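Local coordinates for putative endonuclease/exonuclease/phosphatase family protein (PDB 3MPR) that probably acts as a metal-dependent nuclease of the endonuclease/exonuclease/phosphatase family, hydrolysing phosphodiester bonds in nucleic acid, at residues W124-C129 against E135-N140; D228-S233 against F281-E286; D45-Q50 against P65-I70. All coordinates share one frame; numbering follows the deposited sequence.

Overall arrangement
The three contacts sample the two sheets of a DNase I-like beta sandwich. Along the chain 45-50/65-70 (contact 3) comes first, then the hairpin 124-129/135-140 (contact 1), then 228-233/281-286 (contact 2). Contact 3 lies within the sheet that holds strands 46-50 and 67-70, contact 1 within the other, and contact 2 packs one sheet on the other. The centres of contacts 1 and 3 lie about 12 Å apart, those of contacts 2 and 3 about 14 Å, and those of contacts 1 and 2 about 15 Å. Asn140 of contact 1 probably hydrogen-bonds Thr49 and Gln50 of contact 3, tying the sheets together next to Glu51, a magnesium-binding residue, with no metal bound in this model.

Contact 1 of 3, residues W124-C129 against E135-N140; sequences WGHFKC and EFLFFN
Phe127 lays its CB over one face of the Phe136 ring, a CH-pi contact on the outer part, CB 3.6 Å from CZ of Phe136. The rings lie nearly parallel, planes 21° apart, but displaced so that little of one covers the other; Cys129 SG meets the edge of the Phe136 ring at CE2. With CG set between backbone N and carbonyl carbon (chi1 62°), Phe136 swings its ring under Phe127. On the face of Glu135, Leu137 and Phe139, His126 NE2 donates to Glu135 OE1 at 2.7 Å; OE1 accepts on its anti lone pair, the one away from OE2, and sits 20° out of the imidazole plane. The extended Lys128 chain passes slantwise across the glutamate, CG 3.8 Å from CG of Glu135, but the charges stay beyond salt-bridge range. Without the Glu135 carboxylate, as with an alanine here, His126 NE2 would probably lose this acceptor and the imidazole would be freer to turn. Paired backbone bonds join Gly125 with Phe138 and Phe127 with Phe136 in this antiparallel hairpin. Strand 93-102 flanks 124-129 and strand 173-178 flanks 135-140, while Phe136 and Phe138 reach Leu7 and Val9 of strand 5-13 in the facing sheet.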
loop_
_atom_site.group_PDB
_atom_site.type_symbol
_atom_site.label_atom_id
_atom_site.label_comp_id
_atom_site.label_asym_id
_atom_site.label_seq_id
_atom_site.Cartn_x
_atom_site.Cartn_y
_atom_site.Cartn_z
ATOM N N TRP A 124 -11.378 -6.912 -23.024
ATOM C CA TRP A 124 -10.218 -7.758 -22.846
ATOM C C TRP A 124 -9.088 -7.301 -23.739
ATOM O O TRP A 124 -9.293 -6.571 -24.722
ATOM C CB TRP A 124 -10.585 -9.222 -23.145
ATOM C CG TRP A 124 -11.066 -9.409 -24.574
ATOM C CD1 TRP A 124 -12.344 -9.292 -25.037
ATOM C CD2 TRP A 124 -10.248 -9.699 -25.710
ATOM N NE1 TRP A 124 -12.373 -9.506 -26.404
ATOM C CE2 TRP A 124 -11.096 -9.769 -26.833
ATOM C CE3 TRP A 124 -8.878 -9.929 -25.881
ATOM C CZ2 TRP A 124 -10.615 -10.038 -28.113
ATOM C CZ3 TRP A 124 -8.400 -10.204 -27.144
ATOM C CH2 TRP A 124 -9.267 -10.252 -28.252
ATOM N N GLY A 125 -7.886 -7.720 -23.378
ATOM C CA GLY A 125 -6.729 -7.519 -24.214
ATOM C C GLY A 125 -5.849 -8.747 -24.129
ATOM O O GLY A 125 -5.738 -9.367 -23.075
ATOM N N HIS A 126 -5.257 -9.108 -25.258
ATOM C CA HIS A 126 -4.177 -10.087 -25.318
ATOM C C HIS A 126 -2.888 -9.273 -25.259
ATOM O O HIS A 126 -2.562 -8.554 -26.205
ATOM C CB HIS A 126 -4.298 -10.854 -26.641
ATOM C CG HIS A 126 -3.184 -11.813 -26.924
ATOM N ND1 HIS A 126 -3.260 -12.744 -27.940
ATOM C CD2 HIS A 126 -1.963 -11.972 -26.359
ATOM C CE1 HIS A 126 -2.137 -13.440 -27.983
ATOM N NE2 HIS A 126 -1.332 -12.988 -27.037
ATOM N N PHE A 127 -2.179 -9.353 -24.136
ATOM C CA PHE A 127 -0.976 -8.547 -23.927
ATOM C C PHE A 127 0.314 -9.333 -24.096
ATOM O O PHE A 127 0.332 -10.546 -23.914
ATOM C CB PHE A 127 -0.982 -7.937 -22.518
ATOM C CG PHE A 127 -2.032 -6.896 -22.322
ATOM C CD1 PHE A 127 -3.302 -7.256 -21.915
ATOM C CD2 PHE A 127 -1.750 -5.555 -22.547
ATOM C CE1 PHE A 127 -4.281 -6.304 -21.750
ATOM C CE2 PHE A 127 -2.736 -4.584 -22.385
ATOM C CZ PHE A 127 -4.000 -4.961 -21.981
ATOM N N LYS A 128 1.394 -8.619 -24.420
ATOM C CA LYS A 128 2.722 -9.202 -24.488
ATOM C C LYS A 128 3.697 -8.330 -23.687
ATOM O O LYS A 128 3.826 -7.135 -23.945
ATOM C CB LYS A 128 3.190 -9.304 -25.942
ATOM C CG LYS A 128 4.559 -9.963 -26.107
ATOM C CD LYS A 128 4.898 -10.168 -27.575
ATOM C CE LYS A 128 6.129 -11.028 -27.751
ATOM N NZ LYS A 128 6.524 -11.130 -29.184
ATOM N N CYS A 129 4.388 -8.937 -22.729
ATOM C CA CYS A 129 5.340 -8.209 -21.912
ATOM C C CYS A 129 6.553 -7.830 -22.752
ATOM O O CYS A 129 7.155 -8.680 -23.417
ATOM C CB CYS A 129 5.748 -9.049 -20.700
ATOM S SG CYS A 129 4.340 -9.504 -19.663
ATOM N N GLU A 135 3.115 -13.737 -22.985
ATOM C CA GLU A 135 1.793 -13.361 -23.489
ATOM C C GLU A 135 0.667 -13.907 -22.608
ATOM O O GLU A 135 0.735 -15.034 -22.134
ATOM C CB GLU A 135 1.620 -13.854 -24.931
ATOM C CG GLU A 135 2.574 -13.176 -25.898
ATOM C CD GLU A 135 2.350 -13.596 -27.339
ATOM O OE1 GLU A 135 1.180 -13.742 -27.750
ATOM O OE2 GLU A 135 3.350 -13.786 -28.055
ATOM N N PHE A 136 -0.374 -13.103 -22.407
ATOM C CA PHE A 136 -1.493 -13.489 -21.540
ATOM C C PHE A 136 -2.754 -12.725 -21.935
ATOM O O PHE A 136 -2.680 -11.703 -22.618
ATOM C CB PHE A 136 -1.165 -13.230 -20.052
ATOM C CG PHE A 136 -0.913 -11.776 -19.722
ATOM C CD1 PHE A 136 -1.918 -10.979 -19.182
ATOM C CD2 PHE A 136 0.334 -11.208 -19.947
ATOM C CE1 PHE A 136 -1.685 -9.635 -18.878
ATOM C CE2 PHE A 136 0.575 -9.881 -19.653
ATOM C CZ PHE A 136 -0.435 -9.087 -19.115
ATOM N N LEU A 137 -3.907 -13.241 -21.524
ATOM C CA LEU A 137 -5.175 -12.549 -21.711
ATOM C C LEU A 137 -5.561 -11.872 -20.407
ATOM O O LEU A 137 -5.363 -12.426 -19.330
ATOM C CB LEU A 137 -6.281 -13.533 -22.096
ATOM C CG LEU A 137 -6.101 -14.230 -23.446
ATOM C CD1 LEU A 137 -7.108 -15.387 -23.600
ATOM C CD2 LEU A 137 -6.258 -13.194 -24.557
ATOM N N PHE A 138 -6.115 -10.669 -20.513
ATOM C CA PHE A 138 -6.630 -9.950 -19.344
ATOM C C PHE A 138 -8.073 -9.555 -19.647
ATOM O O PHE A 138 -8.317 -8.819 -20.600
ATOM C CB PHE A 138 -5.780 -8.695 -19.121
ATOM C CG PHE A 138 -5.974 -8.042 -17.777
ATOM C CD1 PHE A 138 -7.099 -7.272 -17.516
ATOM C CD2 PHE A 138 -4.996 -8.140 -16.802
ATOM C CE1 PHE A 138 -7.267 -6.654 -16.282
ATOM C CE2 PHE A 138 -5.158 -7.518 -15.566
ATOM C CZ PHE A 138 -6.291 -6.784 -15.305
ATOM N N PHE A 139 -9.021 -10.048 -18.846
ATOM C CA PHE A 139 -10.442 -9.754 -19.024
ATOM C C PHE A 139 -10.925 -8.897 -17.873
ATOM O O PHE A 139 -10.451 -9.064 -16.756
ATOM C CB PHE A 139 -11.256 -11.048 -18.972
ATOM C CG PHE A 139 -11.028 -11.969 -20.137
ATOM C CD1 PHE A 139 -9.965 -12.844 -20.150
ATOM C CD2 PHE A 139 -11.909 -11.973 -21.209
ATOM C CE1 PHE A 139 -9.773 -13.707 -21.229
ATOM C CE2 PHE A 139 -11.724 -12.828 -22.278
ATOM C CZ PHE A 139 -10.660 -13.691 -22.286
ATOM N N ASN A 140 -11.908 -8.034 -18.128
ATOM C CA ASN A 140 -12.454 -7.173 -17.086
ATOM C C ASN A 140 -13.945 -6.958 -17.331
ATOM O O ASN A 140 -14.358 -6.762 -18.467
ATOM C CB ASN A 140 -11.692 -5.848 -17.087
ATOM C CG ASN A 140 -12.202 -4.874 -16.058
ATOM O OD1 ASN A 140 -12.398 -5.226 -14.892
ATOM N ND2 ASN A 140 -12.415 -3.628 -16.482
#

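Contact 2 of 3, residues D228-S233 against F281-E286; sequences DHIFVS and FPVKVE
Ile230 slides its CD1 between two valines of the facing strand, meeting Val285 CG2 at 3.7 Å and Val283 CG1 at 3.9 Å. The same methyl lies 3.6 Å from the backbone O of Val283, so one terminal carbon touches both side chains and the main chain between them. Ile230 is extended, CG1 anti to its carbonyl carbon (chi1 -61°) and CD1 anti to CA, which carries the methyl across to strand 283-286. Val283 CG2 rests on the backbone O of Asp228, 3.8 Å away. Strands 228-232 and 283-286 run in nearly the same direction, their axes 19° apart and 7.8 Å at closest approach, a spacing bridged by side chains. Further out, Ile174 and Thr176 of strand 173-178 and Ser11 of strand 5-13 touch Ile230, while Tyr241 and Val238 of strand 237-243 pack on Val283 and Val285 respectively. The Asp228 carboxylate is held through OD1 by a hydrogen bond with Thr213 and stands about 8 Å from the side chain of Glu51, a magnesium-binding residue, with no metal bound in this model. The chemistry is that of a buried aliphatic layer between two sheets, with an acidic group at the end nearer that magnesium-binding residue.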
loop_
_atom_site.group_PDB
_atom_site.type_symbol
_atom_site.label_atom_id
_atom_site.label_comp_id
_atom_site.label_asym_id
_atom_site.label_seq_id
_atom_site.Cartn_x
_atom_site.Cartn_y
_atom_site.Cartn_z
ATOM N N ASP A 228 -15.527 -7.769 -5.545
ATOM C CA ASP A 228 -14.542 -7.473 -6.570
ATOM C C ASP A 228 -13.482 -8.550 -6.454
ATOM O O ASP A 228 -12.930 -8.751 -5.376
ATOM C CB ASP A 228 -13.928 -6.095 -6.306
ATOM C CG ASP A 228 -14.983 -5.007 -6.242
ATOM O OD1 ASP A 228 -15.398 -4.617 -5.125
ATOM O OD2 ASP A 228 -15.427 -4.577 -7.324
ATOM N N HIS A 229 -13.207 -9.251 -7.555
ATOM C CA HIS A 229 -12.295 -10.381 -7.516
ATOM C C HIS A 229 -11.249 -10.249 -8.598
ATOM O O HIS A 229 -11.453 -9.561 -9.607
ATOM C CB HIS A 229 -13.039 -11.702 -7.786
ATOM C CG HIS A 229 -14.188 -11.963 -6.867
ATOM N ND1 HIS A 229 -14.023 -12.210 -5.519
ATOM C CD2 HIS A 229 -15.520 -12.040 -7.104
ATOM C CE1 HIS A 229 -15.204 -12.416 -4.966
ATOM N NE2 HIS A 229 -16.129 -12.322 -5.906
ATOM N N ILE A 230 -10.137 -10.938 -8.386
ATOM C CA ILE A 230 -9.188 -11.194 -9.459
ATOM C C ILE A 230 -9.020 -12.705 -9.560
ATOM O O ILE A 230 -8.493 -13.334 -8.649
ATOM C CB ILE A 230 -7.842 -10.498 -9.202
ATOM C CG1 ILE A 230 -8.061 -8.972 -9.113
ATOM C CG2 ILE A 230 -6.843 -10.831 -10.304
ATOM C CD1 ILE A 230 -6.767 -8.154 -8.943
ATOM N N PHE A 231 -9.514 -13.283 -10.655
ATOM C CA PHE A 231 -9.403 -14.716 -10.901
ATOM C C PHE A 231 -8.268 -14.919 -11.890
ATOM O O PHE A 231 -8.094 -14.107 -12.810
ATOM C CB PHE A 231 -10.695 -15.249 -11.528
ATOM C CG PHE A 231 -11.907 -15.162 -10.627
ATOM C CD1 PHE A 231 -12.053 -16.030 -9.553
ATOM C CD2 PHE A 231 -12.911 -14.240 -10.877
ATOM C CE1 PHE A 231 -13.174 -15.974 -8.738
ATOM C CE2 PHE A 231 -14.032 -14.176 -10.069
ATOM C CZ PHE A 231 -14.170 -15.052 -9.001
ATOM N N VAL A 232 -7.499 -15.991 -11.720
ATOM C CA VAL A 232 -6.380 -16.246 -12.619
ATOM C C VAL A 232 -6.297 -17.712 -13.006
ATOM O O VAL A 232 -6.749 -18.580 -12.271
ATOM C CB VAL A 232 -5.019 -15.827 -11.996
ATOM C CG1 VAL A 232 -5.004 -14.340 -11.670
ATOM C CG2 VAL A 232 -4.713 -16.647 -10.751
ATOM N N SER A 233 -5.701 -17.992 -14.155
ATOM C CA SER A 233 -5.447 -19.386 -14.514
ATOM C C SER A 233 -4.546 -20.021 -13.450
ATOM O O SER A 233 -3.714 -19.349 -12.854
ATOM C CB SER A 233 -4.788 -19.470 -15.900
ATOM O OG SER A 233 -5.586 -18.861 -16.905
ATOM N N PHE A 281 -12.916 -0.621 -2.427
ATOM C CA PHE A 281 -11.465 -0.604 -2.267
ATOM C C PHE A 281 -10.836 -1.321 -3.451
ATOM O O PHE A 281 -11.386 -2.302 -3.921
ATOM C CB PHE A 281 -11.058 -1.326 -0.988
ATOM C CG PHE A 281 -11.559 -0.661 0.261
ATOM C CD1 PHE A 281 -11.260 0.663 0.518
ATOM C CD2 PHE A 281 -12.321 -1.361 1.179
ATOM C CE1 PHE A 281 -11.715 1.282 1.660
ATOM C CE2 PHE A 281 -12.784 -0.740 2.328
ATOM C CZ PHE A 281 -12.479 0.582 2.561
ATOM N N PRO A 282 -9.663 -0.849 -3.915
ATOM C CA PRO A 282 -8.960 -1.612 -4.954
ATOM C C PRO A 282 -8.463 -2.950 -4.422
ATOM O O PRO A 282 -8.085 -3.065 -3.262
ATOM C CB PRO A 282 -7.763 -0.724 -5.306
ATOM C CG PRO A 282 -7.568 0.158 -4.145
ATOM C CD PRO A 282 -8.921 0.358 -3.504
ATOM N N VAL A 283 -8.478 -3.962 -5.280
ATOM C CA VAL A 283 -7.868 -5.231 -4.950
ATOM C C VAL A 283 -6.564 -5.307 -5.741
ATOM O O VAL A 283 -6.572 -5.165 -6.959
ATOM C CB VAL A 283 -8.769 -6.414 -5.361
ATOM C CG1 VAL A 283 -8.015 -7.734 -5.219
ATOM C CG2 VAL A 283 -10.069 -6.429 -4.535
ATOM N N LYS A 284 -5.449 -5.510 -5.049
ATOM C CA LYS A 284 -4.148 -5.544 -5.711
ATOM C C LYS A 284 -3.542 -6.935 -5.561
ATOM O O LYS A 284 -3.434 -7.454 -4.449
ATOM C CB LYS A 284 -3.210 -4.483 -5.117
ATOM C CG LYS A 284 -1.768 -4.636 -5.561
ATOM C CD LYS A 284 -0.845 -3.629 -4.897
ATOM C CE LYS A 284 0.617 -4.079 -4.999
ATOM N NZ LYS A 284 1.584 -2.985 -4.608
ATOM N N VAL A 285 -3.135 -7.531 -6.676
ATOM C CA VAL A 285 -2.572 -8.886 -6.652
ATOM C C VAL A 285 -1.227 -8.937 -7.383
ATOM O O VAL A 285 -1.078 -8.366 -8.465
ATOM C CB VAL A 285 -3.550 -9.906 -7.276
ATOM C CG1 VAL A 285 -2.852 -11.276 -7.491
ATOM C CG2 VAL A 285 -4.805 -10.048 -6.385
ATOM N N GLU A 286 -0.249 -9.595 -6.771
ATOM C CA GLU A 286 1.073 -9.716 -7.352
ATOM C C GLU A 286 1.225 -11.149 -7.825
ATOM O O GLU A 286 1.013 -12.089 -7.061
ATOM C CB GLU A 286 2.157 -9.328 -6.337
ATOM C CG GLU A 286 2.148 -7.813 -6.035
ATOM C CD GLU A 286 2.603 -7.480 -4.619
ATOM O OE1 GLU A 286 3.791 -7.166 -4.437
ATOM O OE2 GLU A 286 1.768 -7.521 -3.693
#

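Contact 3 of 3, residues D45-Q50 against P65-I70; sequences DIFGTQ and PGYDYI
Asp45, just before strand 46-50, meets Tyr67 through its backbone: its O lies 4.3 Å from CE1 of the tyrosine, a loose van der Waals approach. Its carboxylate is engaged in another direction, OD2 accepting a hydrogen bond from the backbone N of Thr8. Ile46 follows with its side chain turned away from 65-70, against Ile86 and Val9. Phe47 then makes the main contact, CE1 to CE1 of Tyr67 at 3.8 Å, with the tyrosine carbon lying in the plane of the phenylalanine ring, at its edge. The ring planes stand 69° apart, with centroids 6.0 Å from each other. A chi1 of 59° tucks the Phe47 ring back over its own main chain, between N and C, and turns its CE1 edge to the tyrosine. The Tyr67 hydroxyl is fixed by a hydrogen bond with the backbone O of Phe44, which helps to hold the ring beside Asp45 and Phe47. Phe47 and Tyr67 both also rest on Val39 of helix 28-41, and Phe87 of strand 86-89 places its ring close to that of Phe47. Further along the strand, Thr49 bonds through OG1 to the backbone O of Ala85. Strand 86-89 runs between 46-50 and 67-70, antiparallel to both, so this is a contact of next-nearest strands across the sheet face that packs on helix 28-41, at the margin of a DNase I-like alpha/beta sandwich.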
loop_
_atom_site.group_PDB
_atom_site.type_symbol
_atom_site.label_atom_id
_atom_site.label_comp_id
_atom_site.label_asym_id
_atom_site.label_seq_id
_atom_site.Cartn_x
_atom_site.Cartn_y
_atom_site.Cartn_z
ATOM N N ASP A 45 0.649 -2.435 -12.675
ATOM C CA ASP A 45 1.137 -2.577 -14.043
ATOM C C ASP A 45 -0.023 -2.537 -15.027
ATOM O O ASP A 45 0.062 -1.951 -16.101
ATOM C CB ASP A 45 1.858 -3.912 -14.224
ATOM C CG ASP A 45 3.165 -3.982 -13.456
ATOM O OD1 ASP A 45 3.758 -2.916 -13.162
ATOM O OD2 ASP A 45 3.594 -5.107 -13.154
ATOM N N ILE A 46 -1.098 -3.210 -14.649
ATOM C CA ILE A 46 -2.285 -3.303 -15.467
ATOM C C ILE A 46 -3.476 -3.521 -14.553
ATOM O O ILE A 46 -3.408 -4.303 -13.614
ATOM C CB ILE A 46 -2.139 -4.436 -16.504
ATOM C CG1 ILE A 46 -3.445 -4.651 -17.273
ATOM C CG2 ILE A 46 -1.675 -5.710 -15.847
ATOM C CD1 ILE A 46 -3.215 -5.318 -18.605
ATOM N N PHE A 47 -4.565 -2.806 -14.799
ATOM C CA PHE A 47 -5.720 -2.945 -13.923
ATOM C C PHE A 47 -7.041 -2.773 -14.658
ATOM O O PHE A 47 -7.119 -2.010 -15.605
ATOM C CB PHE A 47 -5.631 -2.003 -12.703
ATOM C CG PHE A 47 -5.532 -0.523 -13.040
ATOM C CD1 PHE A 47 -4.341 0.037 -13.464
ATOM C CD2 PHE A 47 -6.618 0.316 -12.843
ATOM C CE1 PHE A 47 -4.256 1.398 -13.731
ATOM C CE2 PHE A 47 -6.544 1.667 -13.108
ATOM C CZ PHE A 47 -5.349 2.215 -13.548
ATOM N N GLY A 48 -8.050 -3.516 -14.210
ATOM C CA GLY A 48 -9.397 -3.403 -14.714
ATOM C C GLY A 48 -10.131 -2.377 -13.881
ATOM O O GLY A 48 -9.981 -2.325 -12.656
ATOM N N THR A 49 -10.893 -1.529 -14.553
ATOM C CA THR A 49 -11.737 -0.555 -13.875
ATOM C C THR A 49 -13.201 -0.802 -14.220
ATOM O O THR A 49 -13.509 -1.394 -15.250
ATOM C CB THR A 49 -11.385 0.878 -14.295
ATOM O OG1 THR A 49 -11.675 1.058 -15.693
ATOM C CG2 THR A 49 -9.909 1.174 -14.015
ATOM N N GLN A 50 -14.107 -0.333 -13.371
ATOM C CA GLN A 50 -15.521 -0.400 -13.700
ATOM C C GLN A 50 -16.192 0.955 -13.460
ATOM O O GLN A 50 -15.699 1.779 -12.680
ATOM C CB GLN A 50 -16.222 -1.517 -12.924
ATOM C CG GLN A 50 -15.541 -2.889 -13.044
ATOM C CD GLN A 50 -14.379 -3.074 -12.079
ATOM O OE1 GLN A 50 -14.446 -2.672 -10.914
ATOM N NE2 GLN A 50 -13.307 -3.707 -12.556
ATOM N N PRO A 65 0.319 9.607 -16.530
ATOM C CA PRO A 65 1.317 9.619 -17.600
ATOM C C PRO A 65 1.907 8.240 -17.718
ATOM O O PRO A 65 2.257 7.644 -16.694
ATOM C CB PRO A 65 2.382 10.581 -17.071
ATOM C CG PRO A 65 1.631 11.500 -16.161
ATOM C CD PRO A 65 0.562 10.659 -15.526
ATOM N N GLY A 66 1.997 7.726 -18.938
ATOM C CA GLY A 66 2.580 6.418 -19.155
ATOM C C GLY A 66 1.572 5.282 -19.212
ATOM O O GLY A 66 1.951 4.150 -19.491
ATOM N N TYR A 67 0.301 5.576 -18.933
ATOM C CA TYR A 67 -0.764 4.579 -19.053
ATOM C C TYR A 67 -1.630 4.830 -20.282
ATOM O O TYR A 67 -1.848 5.976 -20.664
ATOM C CB TYR A 67 -1.668 4.598 -17.816
ATOM C CG TYR A 67 -1.056 3.968 -16.578
ATOM C CD1 TYR A 67 -1.372 2.660 -16.204
ATOM C CD2 TYR A 67 -0.179 4.688 -15.768
ATOM C CE1 TYR A 67 -0.795 2.081 -15.056
ATOM C CE2 TYR A 67 0.385 4.127 -14.626
ATOM C CZ TYR A 67 0.075 2.820 -14.279
ATOM O OH TYR A 67 0.647 2.275 -13.144
ATOM N N ASP A 68 -2.122 3.760 -20.902
ATOM C CA ASP A 68 -3.233 3.910 -21.839
ATOM C C ASP A 68 -4.381 3.039 -21.352
ATOM O O ASP A 68 -4.230 2.306 -20.374
ATOM C CB ASP A 68 -2.823 3.491 -23.245
ATOM C CG ASP A 68 -3.542 4.296 -24.329
ATOM O OD1 ASP A 68 -4.691 4.769 -24.102
ATOM O OD2 ASP A 68 -2.948 4.456 -25.413
ATOM N N TYR A 69 -5.522 3.107 -22.023
ATOM C CA TYR A 69 -6.615 2.198 -21.698
ATOM C C TYR A 69 -7.248 1.620 -22.957
ATOM O O TYR A 69 -7.112 2.176 -24.046
ATOM C CB TYR A 69 -7.675 2.897 -20.833
ATOM C CG TYR A 69 -8.377 4.056 -21.530
ATOM C CD1 TYR A 69 -7.939 5.365 -21.358
ATOM C CD2 TYR A 69 -9.463 3.833 -22.368
ATOM C CE1 TYR A 69 -8.578 6.425 -21.998
ATOM C CE2 TYR A 69 -10.106 4.882 -23.013
ATOM C CZ TYR A 69 -9.657 6.171 -22.823
ATOM O OH TYR A 69 -10.290 7.212 -23.459
ATOM N N ILE A 70 -7.942 0.500 -22.793
ATOM C CA ILE A 70 -8.734 -0.083 -23.864
ATOM C C ILE A 70 -10.102 -0.398 -23.295
ATOM O O ILE A 70 -10.254 -0.510 -22.078
ATOM C CB ILE A 70 -8.107 -1.368 -24.398
ATOM C CG1 ILE A 70 -7.859 -2.354 -23.256
ATOM C CG2 ILE A 70 -6.786 -1.068 -25.122
ATOM C CD1 ILE A 70 -7.290 -3.683 -23.723
#